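Local structure of aeromonas extracellular serine protease (Aeromonas sobria, 3WQB) at residues G398-A403 with S535-G540; V494-T499 with G545-E550. The protein cleaves peptide bonds after paired basic residues, one of them lysine, as a calcium-binding, furin-like serine protease that activates the host kallikrein/kinin system. The protein carries 1 engineered substitution. One frame throughout, in Å; residues are numbered along the deposited sequence.

Contact 1: residues G398-A403 with S535-G540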
loop_
_atom_site.group_PDB
_atom_site.type_symbol
_atom_site.label_atom_id
_atom_site.label_comp_id
_atom_site.label_asym_id
_atom_site.label_seq_id
_atom_site.Cartn_x
_atom_site.Cartn_y
_atom_site.Cartn_z
ATOM N N GLY A 398 -8.800 -7.414 17.297
ATOM C CA GLY A 398 -10.064 -6.999 16.709
ATOM C C GLY A 398 -10.153 -5.490 16.878
ATOM O O GLY A 398 -9.130 -4.803 16.928
ATOM N N TRP A 399 -11.369 -4.956 16.984
ATOM C CA TRP A 399 -11.548 -3.529 17.265
ATOM C C TRP A 399 -11.162 -3.187 18.691
ATOM O O TRP A 399 -11.587 -3.858 19.638
ATOM C CB TRP A 399 -13.002 -3.124 17.060
ATOM C CG TRP A 399 -13.394 -2.965 15.633
ATOM C CD1 TRP A 399 -14.135 -3.833 14.886
ATOM C CD2 TRP A 399 -13.054 -1.872 14.771
ATOM N NE1 TRP A 399 -14.293 -3.343 13.614
ATOM C CE2 TRP A 399 -13.642 -2.139 13.516
ATOM C CE3 TRP A 399 -12.332 -0.679 14.944
ATOM C CZ2 TRP A 399 -13.523 -1.268 12.434
ATOM C CZ3 TRP A 399 -12.216 0.189 13.868
ATOM C CH2 TRP A 399 -12.812 -0.112 12.623
ATOM N N GLU A 400 -10.382 -2.119 18.826
ATOM C CA GLU A 400 -9.997 -1.573 20.131
ATOM C C GLU A 400 -10.077 -0.052 20.112
ATOM O O GLU A 400 -9.898 0.587 19.066
ATOM C CB GLU A 400 -8.589 -2.029 20.527
ATOM C CG GLU A 400 -8.490 -3.553 20.649
ATOM C CD GLU A 400 -7.108 -4.059 20.994
ATOM O OE1 GLU A 400 -6.203 -3.231 21.183
ATOM O OE2 GLU A 400 -6.926 -5.293 21.090
ATOM N N ARG A 401 -10.377 0.530 21.266
ATOM C CA ARG A 401 -10.489 1.981 21.380
ATOM C C ARG A 401 -9.269 2.516 22.125
ATOM O O ARG A 401 -8.947 2.046 23.222
ATOM C CB ARG A 401 -11.784 2.358 22.111
ATOM C CG ARG A 401 -12.205 3.814 21.935
ATOM C CD ARG A 401 -13.519 4.092 22.654
ATOM N NE ARG A 401 -14.302 5.102 21.943
ATOM C CZ ARG A 401 -14.800 6.212 22.481
ATOM N NH1 ARG A 401 -14.613 6.495 23.764
ATOM N NH2 ARG A 401 -15.494 7.047 21.719
ATOM N N ASN A 402 -8.583 3.497 21.537
ATOM C CA ASN A 402 -7.383 4.049 22.174
ATOM C C ASN A 402 -7.723 5.057 23.281
ATOM O O ASN A 402 -8.898 5.313 23.551
ATOM C CB ASN A 402 -6.366 4.586 21.148
ATOM C CG ASN A 402 -6.758 5.927 20.528
ATOM O OD1 ASN A 402 -7.616 6.665 21.034
ATOM N ND2 ASN A 402 -6.099 6.257 19.422
ATOM N N ALA A 403 -6.704 5.624 23.920
ATOM C CA ALA A 403 -6.949 6.464 25.099
ATOM C C ALA A 403 -7.564 7.817 24.759
ATOM O O ALA A 403 -8.068 8.516 25.652
ATOM C CB ALA A 403 -5.678 6.648 25.905
ATOM N N SER A 535 2.417 2.468 13.061
ATOM C CA SER A 535 1.109 2.241 13.658
ATOM C C SER A 535 0.269 3.504 13.685
ATOM O O SER A 535 0.754 4.594 14.028
ATOM C CB SER A 535 1.222 1.688 15.072
ATOM O OG SER A 535 -0.068 1.588 15.642
ATOM N N ASN A 536 -1.007 3.332 13.347
ATOM C CA ASN A 536 -2.014 4.378 13.449
ATOM C C ASN A 536 -2.833 4.298 14.739
ATOM O O ASN A 536 -3.684 5.160 15.000
ATOM C CB ASN A 536 -2.949 4.310 12.244
ATOM C CG ASN A 536 -2.265 4.705 10.957
ATOM O OD1 ASN A 536 -1.567 5.722 10.912
ATOM N ND2 ASN A 536 -2.478 3.924 9.893
ATOM N N LYS A 537 -2.601 3.245 15.528
ATOM C CA LYS A 537 -3.428 2.957 16.701
ATOM C C LYS A 537 -3.490 4.069 17.741
ATOM O O LYS A 537 -4.466 4.158 18.496
ATOM C CB LYS A 537 -2.950 1.651 17.339
ATOM C CG LYS A 537 -3.587 1.287 18.667
ATOM C CD LYS A 537 -5.077 0.972 18.524
ATOM C CE LYS A 537 -5.690 0.579 19.861
ATOM N NZ LYS A 537 -5.164 -0.713 20.379
ATOM N N PHE A 538 -2.455 4.902 17.779
ATOM C CA PHE A 538 -2.285 5.870 18.861
ATOM C C PHE A 538 -2.794 7.269 18.515
ATOM O O PHE A 538 -2.564 8.225 19.248
ATOM C CB PHE A 538 -0.817 5.905 19.295
ATOM C CG PHE A 538 -0.252 4.548 19.567
ATOM C CD1 PHE A 538 -0.581 3.867 20.727
ATOM C CD2 PHE A 538 0.613 3.942 18.655
ATOM C CE1 PHE A 538 -0.064 2.599 20.979
ATOM C CE2 PHE A 538 1.137 2.668 18.899
ATOM C CZ PHE A 538 0.799 2.005 20.067
ATOM N N TYR A 539 -3.508 7.378 17.399
ATOM C CA TYR A 539 -3.992 8.658 16.908
ATOM C C TYR A 539 -4.758 9.423 17.978
ATOM O O TYR A 539 -5.772 8.946 18.500
ATOM C CB TYR A 539 -4.886 8.418 15.691
ATOM C CG TYR A 539 -5.206 9.659 14.895
ATOM C CD1 TYR A 539 -4.439 10.006 13.788
ATOM C CD2 TYR A 539 -6.274 10.494 15.253
ATOM C CE1 TYR A 539 -4.728 11.148 13.050
ATOM C CE2 TYR A 539 -6.570 11.644 14.514
ATOM C CZ TYR A 539 -5.797 11.956 13.412
ATOM O OH TYR A 539 -6.072 13.083 12.675
ATOM N N GLY A 540 -4.276 10.630 18.278
ATOM C CA GLY A 540 -4.943 11.503 19.231
ATOM C C GLY A 540 -4.393 11.452 20.647
ATOM O O GLY A 540 -4.690 12.327 21.452
HETATM O O HOH W 1 -6.596 -0.253 23.034
#

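Contact 2: residues V494-T499 with G545-E550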
loop_
_atom_site.group_PDB
_atom_site.type_symbol
_atom_site.label_atom_id
_atom_site.label_comp_id
_atom_site.label_asym_id
_atom_site.label_seq_id
_atom_site.Cartn_x
_atom_site.Cartn_y
_atom_site.Cartn_z
ATOM N N VAL A 494 3.774 -0.347 22.968
ATOM C CA VAL A 494 2.892 0.126 24.035
ATOM C C VAL A 494 3.141 1.619 24.282
ATOM O O VAL A 494 4.288 2.048 24.442
ATOM C CB VAL A 494 3.113 -0.672 25.354
ATOM C CG1 VAL A 494 2.048 -0.326 26.392
ATOM C CG2 VAL A 494 3.134 -2.195 25.117
ATOM N N SER A 495 2.074 2.410 24.297
ATOM C CA SER A 495 2.183 3.856 24.508
ATOM C C SER A 495 2.183 4.207 26.000
ATOM O O SER A 495 1.872 3.357 26.837
ATOM C CB SER A 495 1.023 4.570 23.804
ATOM O OG SER A 495 -0.196 4.386 24.509
ATOM N N PRO A 496 2.501 5.467 26.337
ATOM C CA PRO A 496 2.442 5.903 27.738
ATOM C C PRO A 496 1.078 5.657 28.398
ATOM O O PRO A 496 1.020 5.402 29.605
ATOM C CB PRO A 496 2.758 7.407 27.653
ATOM C CG PRO A 496 3.625 7.520 26.442
ATOM C CD PRO A 496 3.080 6.502 25.462
ATOM N N ALA A 497 -0.001 5.702 27.617
ATOM C CA ALA A 497 -1.350 5.433 28.130
ATOM C C ALA A 497 -1.624 3.946 28.385
ATOM O O ALA A 497 -2.651 3.596 28.968
ATOM C CB ALA A 497 -2.378 5.984 27.163
ATOM N N GLY A 498 -0.719 3.086 27.928
ATOM C CA GLY A 498 -0.867 1.650 28.076
ATOM C C GLY A 498 -1.529 1.023 26.861
ATOM O O GLY A 498 -1.760 -0.182 26.830
ATOM N N THR A 499 -1.858 1.840 25.866
ATOM C CA THR A 499 -2.436 1.333 24.612
ATOM C C THR A 499 -1.436 0.446 23.869
ATOM O O THR A 499 -0.247 0.751 23.815
ATOM C CB THR A 499 -2.833 2.510 23.713
ATOM O OG1 THR A 499 -3.625 3.424 24.476
ATOM C CG2 THR A 499 -3.621 2.054 22.482
ATOM N N GLY A 545 5.885 10.467 27.774
ATOM C CA GLY A 545 6.024 9.326 28.656
ATOM C C GLY A 545 6.753 8.187 27.988
ATOM O O GLY A 545 7.404 8.361 26.950
ATOM N N THR A 546 6.635 7.010 28.588
ATOM C CA THR A 546 7.393 5.861 28.137
ATOM C C THR A 546 6.660 5.034 27.089
ATOM O O THR A 546 5.460 4.753 27.222
ATOM C CB THR A 546 7.810 4.952 29.309
ATOM O OG1 THR A 546 6.676 4.675 30.142
ATOM C CG2 THR A 546 8.893 5.612 30.171
ATOM N N TRP A 547 7.401 4.678 26.048
ATOM C CA TRP A 547 6.952 3.783 24.985
ATOM C C TRP A 547 7.764 2.497 25.048
ATOM O O TRP A 547 8.988 2.534 25.195
ATOM C CB TRP A 547 7.173 4.449 23.634
ATOM C CG TRP A 547 6.300 5.635 23.368
ATOM C CD1 TRP A 547 6.456 6.902 23.851
ATOM C CD2 TRP A 547 5.161 5.667 22.507
ATOM N NE1 TRP A 547 5.460 7.721 23.365
ATOM C CE2 TRP A 547 4.655 6.986 22.529
ATOM C CE3 TRP A 547 4.512 4.698 21.721
ATOM C CZ2 TRP A 547 3.517 7.360 21.802
ATOM C CZ3 TRP A 547 3.383 5.068 21.003
ATOM C CH2 TRP A 547 2.904 6.393 21.043
ATOM N N ARG A 548 7.095 1.356 24.946
ATOM C CA ARG A 548 7.770 0.074 25.096
ATOM C C ARG A 548 7.598 -0.827 23.879
ATOM O O ARG A 548 6.479 -1.054 23.417
ATOM C CB ARG A 548 7.269 -0.641 26.359
ATOM C CG ARG A 548 7.908 -1.999 26.619
ATOM C CD ARG A 548 7.464 -2.590 27.941
ATOM N NE ARG A 548 6.082 -3.070 27.933
ATOM C CZ ARG A 548 5.070 -2.478 28.568
ATOM N NH1 ARG A 548 5.274 -1.352 29.244
ATOM N NH2 ARG A 548 3.847 -2.999 28.510
ATOM N N LEU A 549 8.714 -1.319 23.356
ATOM C CA LEU A 549 8.689 -2.335 22.312
ATOM C C LEU A 549 8.760 -3.713 22.947
ATOM O O LEU A 549 9.551 -3.941 23.865
ATOM C CB LEU A 549 9.873 -2.155 21.365
ATOM C CG LEU A 549 9.850 -3.033 20.112
ATOM C CD1 LEU A 549 8.839 -2.499 19.099
ATOM C CD2 LEU A 549 11.233 -3.108 19.505
ATOM N N GLU A 550 7.933 -4.627 22.451
ATOM C CA GLU A 550 7.898 -5.988 22.961
ATOM C C GLU A 550 8.091 -6.942 21.800
ATOM O O GLU A 550 7.431 -6.797 20.777
ATOM C CB GLU A 550 6.554 -6.267 23.646
ATOM C CG GLU A 550 6.364 -5.530 24.951
ATOM C CD GLU A 550 5.099 -5.914 25.692
ATOM O OE1 GLU A 550 4.262 -6.682 25.159
ATOM O OE2 GLU A 550 4.946 -5.453 26.839
#

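Contact 1: residues G398-A403 with S535-G540
K537 reaches from the turn 536-539 to E400 and illustrates how a long side chain can tie a loop to a neighbouring strand. Its CB carries CG anti to the backbone N (chi1 173°), and bends at chi2 and chi4 then turn the chain; CE passes 4.0 Å from E400 CB, and NZ ends 2.8 Å from E400 OE1 in a salt bridge. The ammonium comes to the anti side of that oxygen, and the two side chains cross at about a right angle. NZ also donates to the carbonyl of R500 and to a water 3.1 Å away, which in turn donates to R401 O. A second tie is made by N402: its ND2 gives one hydrogen to K537 O at 2.8 Å, nearly in the amide plane, and the other to Y539 O at 2.9 Å, so that it spans the end of the type I turn. N402 OD1 accepts from the backbone N of A404 and M406, which fixes the amide's orientation. Segment 535-540 belongs to the P-domain, whose turn is thus joined to strand 400-401. E400 OE2 pairs with K394, and a carboxylate with a lysine at each oxygen would be expected to stay ionised.

Contact 2: residues V494-T499 with G545-E550
V494 and R548 form an antiparallel, hydrogen-bonded pair, with V494 N 2.8 Å from R548 O and R548 N 2.9 Å from V494 O. V494 O also receives a CA-H...O contact from W547. Beyond this pair the chain leaves the strand at S495 in a type I turn to G498. P496, having no N-H, can offer no hydrogen to T546 O, and its CA approaches that oxygen at 3.3 Å instead. The turn closes the hairpin of strands 489-494 and 500-502, and strand 489-494 pairs with 545-553 in an antiparallel sheet of the P-domain. Over one face of the W547 indole, P496 CD sits 3.4 Å from the centroid of the five-membered ring and S495 CB 3.9 Å from that of the six-membered ring, two CH-pi contacts side by side. W547 NE1 is hydrogen-bonded to A543 O, and F538 meets the ring edge-to-face. Across the pair, the side chains of V494 and R548 run alongside each other in the same direction, and V494 CG2 rests over a face of the guanidinium, 3.6 Å from NH2. The bend at chi3 (73°) places NE on the side of E550, two residues further along the same strand, and NE and NH2 both donate to E550 OE2, NE at 2.9 Å; E550 OE1 forms a salt bridge with R500.

The centres of contacts 1 and 2 lie about 12 Å apart, on the same side of the chain's centre, and their segments alternate along the sequence: 398-403, 494-499, 535-540, 545-550. Three of the four fall in the P-domain, and 398-403 is the one that comes earlier in the chain, on strand 400-401. The two contacts touch directly. F538 CD1 of contact 1 packs 3.5 Å from S495 CB of contact 2, while A403 CB meets A497 CB. E541, just beyond 535-540, bonds to A403 N as well as to the side chains of S495 and T499. Segment 398-403, the 535-540 turn and the hairpin turn at 494-499 therefore pack together, tying the P-domain to strand 400-401.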